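Hypothetical protein (Porphyromonas gingivalis W83, PDB 2P3P) is of unknown function but belongs to the DUF3256 family, can bind magnesium and is probably membrane-associated. Local coordinates at residues F122-L133 and I186-W197. Residues are numbered along the deposited sequence; the frame is centred on the assembly and turned at random.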
loop_
_atom_site.group_PDB
_atom_site.type_symbol
_atom_site.label_atom_id
_atom_site.label_comp_id
_atom_site.label_asym_id
_atom_site.label_seq_id
_atom_site.Cartn_x
_atom_site.Cartn_y
_atom_site.Cartn_z
ATOM N N PHE A 122 2.573 -11.996 7.761
ATOM C CA PHE A 122 1.273 -11.362 7.667
ATOM C C PHE A 122 0.688 -11.297 6.268
ATOM O O PHE A 122 -0.519 -11.059 6.080
ATOM C CB PHE A 122 1.423 -9.914 8.169
ATOM C CG PHE A 122 2.060 -9.811 9.497
ATOM C CD1 PHE A 122 1.370 -10.170 10.617
ATOM C CD2 PHE A 122 3.365 -9.374 9.630
ATOM C CE1 PHE A 122 1.948 -10.057 11.897
ATOM C CE2 PHE A 122 3.941 -9.259 10.878
ATOM C CZ PHE A 122 3.230 -9.604 12.008
ATOM N N TRP A 123 1.538 -11.432 5.273
ATOM C CA TRP A 123 1.135 -11.197 3.903
ATOM C C TRP A 123 1.977 -12.025 2.935
ATOM O O TRP A 123 3.208 -12.037 3.021
ATOM C CB TRP A 123 1.300 -9.713 3.576
ATOM C CG TRP A 123 1.278 -9.392 2.099
ATOM C CD1 TRP A 123 2.341 -9.087 1.309
ATOM C CD2 TRP A 123 0.128 -9.351 1.265
ATOM N NE1 TRP A 123 1.923 -8.878 -0.002
ATOM C CE2 TRP A 123 0.569 -9.034 -0.053
ATOM C CE3 TRP A 123 -1.236 -9.575 1.487
ATOM C CZ2 TRP A 123 -0.310 -8.906 -1.124
ATOM C CZ3 TRP A 123 -2.103 -9.414 0.438
ATOM C CH2 TRP A 123 -1.636 -9.095 -0.858
ATOM N N GLN A 124 1.309 -12.742 2.041
ATOM C CA GLN A 124 1.974 -13.458 0.961
ATOM C C GLN A 124 1.584 -12.808 -0.369
ATOM O O GLN A 124 0.429 -12.873 -0.769
ATOM C CB GLN A 124 1.568 -14.948 0.926
ATOM C CG GLN A 124 2.168 -15.749 -0.186
ATOM C CD GLN A 124 1.804 -17.262 -0.135
ATOM O OE1 GLN A 124 1.368 -17.799 0.915
ATOM N NE2 GLN A 124 2.033 -17.956 -1.248
ATOM N N GLN A 125 2.550 -12.269 -1.091
ATOM C CA GLN A 125 2.253 -11.611 -2.372
ATOM C C GLN A 125 1.652 -12.643 -3.354
ATOM O O GLN A 125 2.201 -13.718 -3.526
ATOM C CB GLN A 125 3.537 -11.025 -2.985
ATOM C CG GLN A 125 3.362 -10.176 -4.228
ATOM C CD GLN A 125 2.891 -8.750 -3.940
ATOM O OE1 GLN A 125 2.302 -8.500 -2.918
ATOM N NE2 GLN A 125 3.118 -7.836 -4.870
ATOM N N PRO A 126 0.501 -12.334 -3.956
ATOM C CA PRO A 126 -0.012 -13.281 -4.950
ATOM C C PRO A 126 0.895 -13.399 -6.167
ATOM O O PRO A 126 1.706 -12.497 -6.398
ATOM C CB PRO A 126 -1.368 -12.699 -5.349
ATOM C CG PRO A 126 -1.375 -11.294 -4.930
ATOM C CD PRO A 126 -0.365 -11.147 -3.796
ATOM N N ARG A 127 0.818 -14.553 -6.838
ATOM C CA ARG A 127 1.476 -14.795 -8.124
ATOM C C ARG A 127 0.638 -14.163 -9.210
ATOM O O ARG A 127 -0.577 -13.967 -9.035
ATOM C CB ARG A 127 1.614 -16.296 -8.422
ATOM C CG ARG A 127 2.491 -17.060 -7.433
ATOM C CD ARG A 127 2.469 -18.576 -7.650
ATOM N NE ARG A 127 2.698 -18.949 -9.049
ATOM C CZ ARG A 127 3.101 -20.145 -9.471
ATOM N NH1 ARG A 127 3.260 -20.351 -10.765
ATOM N NH2 ARG A 127 3.365 -21.122 -8.612
ATOM N N ILE A 128 1.257 -13.892 -10.355
ATOM C CA ILE A 128 0.494 -13.278 -11.430
ATOM C C ILE A 128 -0.639 -14.225 -11.873
ATOM O O ILE A 128 -1.669 -13.768 -12.381
ATOM C CB ILE A 128 1.386 -12.845 -12.620
ATOM C CG1 ILE A 128 0.625 -11.922 -13.574
ATOM C CG2 ILE A 128 1.926 -14.085 -13.405
ATOM C CD1 ILE A 128 0.077 -10.637 -12.958
ATOM N N GLU A 129 -0.480 -15.545 -11.689
ATOM C CA GLU A 129 -1.500 -16.479 -12.160
ATOM C C GLU A 129 -2.805 -16.352 -11.401
ATOM O O GLU A 129 -3.864 -16.771 -11.907
ATOM C CB GLU A 129 -1.020 -17.958 -12.154
ATOM C CG GLU A 129 -0.797 -18.578 -10.752
ATOM C CD GLU A 129 -0.549 -20.084 -10.780
ATOM O OE1 GLU A 129 -0.592 -20.733 -11.877
ATOM O OE2 GLU A 129 -0.329 -20.631 -9.678
ATOM N N ASP A 130 -2.717 -15.812 -10.184
ATOM C CA ASP A 130 -3.913 -15.488 -9.394
ATOM C C ASP A 130 -4.856 -14.496 -10.071
ATOM O O ASP A 130 -6.013 -14.376 -9.652
ATOM C CB ASP A 130 -3.517 -15.011 -8.009
ATOM C CG ASP A 130 -2.765 -16.083 -7.237
ATOM O OD1 ASP A 130 -3.035 -17.284 -7.445
ATOM O OD2 ASP A 130 -1.909 -15.711 -6.430
ATOM N N PHE A 131 -4.368 -13.813 -11.103
ATOM C CA PHE A 131 -5.130 -12.773 -11.792
ATOM C C PHE A 131 -5.601 -13.307 -13.152
ATOM O O PHE A 131 -6.137 -12.552 -13.995
ATOM C CB PHE A 131 -4.262 -11.520 -11.994
ATOM C CG PHE A 131 -3.895 -10.822 -10.730
ATOM C CD1 PHE A 131 -4.721 -9.822 -10.203
ATOM C CD2 PHE A 131 -2.756 -11.174 -10.027
ATOM C CE1 PHE A 131 -4.406 -9.180 -9.025
ATOM C CE2 PHE A 131 -2.449 -10.538 -8.826
ATOM C CZ PHE A 131 -3.289 -9.533 -8.337
ATOM N N PHE A 132 -5.438 -14.620 -13.359
ATOM C CA PHE A 132 -5.861 -15.194 -14.627
ATOM C C PHE A 132 -7.367 -15.454 -14.650
ATOM O O PHE A 132 -7.977 -15.822 -13.630
ATOM C CB PHE A 132 -5.114 -16.503 -14.941
ATOM C CG PHE A 132 -3.646 -16.345 -15.271
ATOM C CD1 PHE A 132 -3.011 -15.084 -15.382
ATOM C CD2 PHE A 132 -2.896 -17.481 -15.480
ATOM C CE1 PHE A 132 -1.661 -15.000 -15.681
ATOM C CE2 PHE A 132 -1.539 -17.411 -15.770
ATOM C CZ PHE A 132 -0.923 -16.174 -15.875
ATOM N N LEU A 133 -7.966 -15.278 -15.832
ATOM C CA LEU A 133 -9.366 -15.619 -16.083
ATOM C C LEU A 133 -9.559 -17.124 -16.064
ATOM O O LEU A 133 -8.572 -17.887 -16.141
ATOM C CB LEU A 133 -9.792 -15.108 -17.474
ATOM C CG LEU A 133 -9.963 -13.610 -17.546
ATOM C CD1 LEU A 133 -10.058 -13.154 -19.001
ATOM C CD2 LEU A 133 -11.157 -13.174 -16.686
ATOM N N ILE A 186 -7.559 -12.479 -23.105
ATOM C CA ILE A 186 -8.196 -13.796 -23.023
ATOM C C ILE A 186 -7.881 -14.515 -21.734
ATOM O O ILE A 186 -8.581 -15.495 -21.409
ATOM C CB ILE A 186 -7.898 -14.742 -24.242
ATOM C CG1 ILE A 186 -6.507 -15.357 -24.209
ATOM C CG2 ILE A 186 -8.077 -13.999 -25.533
ATOM C CD1 ILE A 186 -6.320 -16.542 -25.196
ATOM N N PHE A 187 -6.824 -14.083 -21.028
ATOM C CA PHE A 187 -6.414 -14.764 -19.817
ATOM C C PHE A 187 -6.038 -13.878 -18.603
ATOM O O PHE A 187 -6.141 -14.339 -17.488
ATOM C CB PHE A 187 -5.314 -15.767 -20.134
ATOM C CG PHE A 187 -3.953 -15.162 -20.313
ATOM C CD1 PHE A 187 -3.108 -14.981 -19.213
ATOM C CD2 PHE A 187 -3.519 -14.767 -21.574
ATOM C CE1 PHE A 187 -1.866 -14.447 -19.384
ATOM C CE2 PHE A 187 -2.274 -14.218 -21.745
ATOM C CZ PHE A 187 -1.460 -14.029 -20.663
ATOM N N LEU A 188 -5.636 -12.632 -18.821
ATOM C CA LEU A 188 -5.202 -11.760 -17.741
ATOM C C LEU A 188 -6.284 -10.756 -17.340
ATOM O O LEU A 188 -6.650 -9.870 -18.145
ATOM C CB LEU A 188 -4.009 -10.959 -18.188
ATOM C CG LEU A 188 -3.348 -10.175 -17.083
ATOM C CD1 LEU A 188 -3.070 -11.093 -15.806
ATOM C CD2 LEU A 188 -2.020 -9.562 -17.649
ATOM N N SER A 189 -6.785 -10.887 -16.123
ATOM C CA SER A 189 -7.962 -10.143 -15.699
ATOM C C SER A 189 -7.531 -8.917 -14.926
ATOM O O SER A 189 -6.653 -8.990 -14.089
ATOM C CB SER A 189 -8.878 -10.972 -14.773
ATOM O OG SER A 189 -9.875 -10.159 -14.149
ATOM N N PRO A 190 -8.223 -7.803 -15.135
ATOM C CA PRO A 190 -7.973 -6.576 -14.388
ATOM C C PRO A 190 -8.677 -6.554 -13.043
ATOM O O PRO A 190 -8.476 -5.606 -12.266
ATOM C CB PRO A 190 -8.553 -5.496 -15.305
ATOM C CG PRO A 190 -9.687 -6.171 -15.997
ATOM C CD PRO A 190 -9.384 -7.663 -16.023
ATOM N N GLU A 191 -9.504 -7.553 -12.743
ATOM C CA GLU A 191 -10.232 -7.532 -11.471
ATOM C C GLU A 191 -9.292 -7.631 -10.244
ATOM O O GLU A 191 -8.449 -8.515 -10.158
ATOM C CB GLU A 191 -11.225 -8.679 -11.394
ATOM C CG GLU A 191 -12.344 -8.458 -10.409
ATOM C CD GLU A 191 -13.272 -7.312 -10.807
ATOM O OE1 GLU A 191 -13.355 -6.998 -12.026
ATOM O OE2 GLU A 191 -13.914 -6.728 -9.905
ATOM N N PRO A 192 -9.442 -6.722 -9.290
ATOM C CA PRO A 192 -8.578 -6.814 -8.093
ATOM C C PRO A 192 -8.912 -7.978 -7.230
ATOM O O PRO A 192 -10.069 -8.395 -7.235
ATOM C CB PRO A 192 -8.889 -5.501 -7.356
ATOM C CG PRO A 192 -9.433 -4.607 -8.395
ATOM C CD PRO A 192 -10.247 -5.482 -9.265
ATOM N N LEU A 193 -7.920 -8.488 -6.490
ATOM C CA LEU A 193 -8.131 -9.566 -5.498
ATOM C C LEU A 193 -8.276 -8.965 -4.109
ATOM O O LEU A 193 -7.504 -8.106 -3.747
ATOM C CB LEU A 193 -6.937 -10.539 -5.468
ATOM C CG LEU A 193 -6.495 -11.065 -6.852
ATOM C CD1 LEU A 193 -5.181 -11.845 -6.751
ATOM C CD2 LEU A 193 -7.576 -11.875 -7.524
ATOM N N VAL A 194 -9.215 -9.466 -3.322
ATOM C CA VAL A 194 -9.467 -8.957 -1.982
ATOM C C VAL A 194 -9.003 -9.938 -0.887
ATOM O O VAL A 194 -9.237 -11.151 -0.989
ATOM C CB VAL A 194 -10.972 -8.654 -1.797
ATOM C CG1 VAL A 194 -11.294 -8.181 -0.351
ATOM C CG2 VAL A 194 -11.430 -7.611 -2.818
ATOM N N TYR A 195 -8.423 -9.349 0.169
ATOM C CA TYR A 195 -7.898 -10.027 1.348
ATOM C C TYR A 195 -8.479 -9.359 2.607
ATOM O O TYR A 195 -8.728 -8.150 2.661
ATOM C CB TYR A 195 -6.365 -9.904 1.344
ATOM C CG TYR A 195 -5.612 -10.746 0.312
ATOM C CD1 TYR A 195 -4.925 -11.878 0.712
ATOM C CD2 TYR A 195 -5.515 -10.359 -1.046
ATOM C CE1 TYR A 195 -4.256 -12.664 -0.193
ATOM C CE2 TYR A 195 -4.832 -11.125 -1.971
ATOM C CZ TYR A 195 -4.179 -12.271 -1.557
ATOM O OH TYR A 195 -3.491 -13.077 -2.449
ATOM N N ARG A 196 -8.660 -10.165 3.627
ATOM C CA ARG A 196 -9.222 -9.721 4.880
ATOM C C ARG A 196 -8.230 -10.106 5.977
ATOM O O ARG A 196 -7.659 -11.197 5.983
ATOM C CB ARG A 196 -10.587 -10.388 5.112
ATOM C CG ARG A 196 -11.342 -9.790 6.261
ATOM C CD ARG A 196 -12.785 -10.317 6.336
ATOM N NE ARG A 196 -13.300 -10.011 7.658
ATOM C CZ ARG A 196 -14.227 -10.712 8.322
ATOM N NH1 ARG A 196 -14.793 -11.800 7.792
ATOM N NH2 ARG A 196 -14.606 -10.311 9.540
ATOM N N TRP A 197 -8.024 -9.191 6.903
ATOM C CA TRP A 197 -7.186 -9.427 8.074
ATOM C C TRP A 197 -7.953 -10.288 9.068
ATOM O O TRP A 197 -9.029 -9.908 9.560
ATOM C CB TRP A 197 -6.838 -8.100 8.695
ATOM C CG TRP A 197 -5.883 -8.131 9.841
ATOM C CD1 TRP A 197 -6.184 -7.960 11.140
ATOM C CD2 TRP A 197 -4.451 -8.266 9.777
ATOM N NE1 TRP A 197 -5.051 -7.978 11.890
ATOM C CE2 TRP A 197 -3.970 -8.144 11.079
ATOM C CE3 TRP A 197 -3.544 -8.418 8.739
ATOM C CZ2 TRP A 197 -2.599 -8.236 11.393
ATOM C CZ3 TRP A 197 -2.184 -8.523 9.048
ATOM C CH2 TRP A 197 -1.739 -8.432 10.355
HETATM O O HOH W 1 -1.586 -14.597 -1.512
#
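A long loop, 122-133, lies over one face of strand 193-197 of the four-stranded antiparallel sheet, covering Leu193, Tyr195 and Trp197, and its end is bridged to the loop that leads into that strand. There Phe132 and Leu188 form a single beta bridge. Ser189 N donates to Phe131 O (2.8 Å), and Leu133 N donates to Phe187 O (2.6 Å). The edge of the Phe187 ring meets the face of Phe132 in a T-shaped pair, centroids 5.2 Å apart. The other face of Phe132 lies on Glu129 CA, so the ring is sandwiched.

Further along, Leu193 puts CD1 over one face of Phe131, 3.6 Å from the ring centroid, in a CH-pi contact. Leu193 CD2 meets Asp130 O. Trp123 points the CZ3 edge of its indole at the face of Tyr195, with planes at 62°. Its CG is anti to the backbone N (chi1 164°), which swings the indole toward the strand. In the indole plane, Trp123 NE1 donates to Gln125 OE1 at 3.0 Å. Tyr195 OH touches Pro126 CB and shares a water with Gln124 O; the water is 2.6 Å from Tyr195 OH. Last, Phe122 CD1 touches Trp197 CH2 (3.6 Å), the rings slid apart, while Trp197 NE1 is bonded to Pro84 O.

Between the two segments, two backbone bonds join the chain at the end of the 3-10 turn 128-131, and the rest is mainly aromatic and aliphatic packing; Phe122 is also backbone-bonded to Phe202 of the neighbouring strand. The water gives both a tyrosine hydroxyl and a backbone carbonyl a polar partner beside this apolar layer.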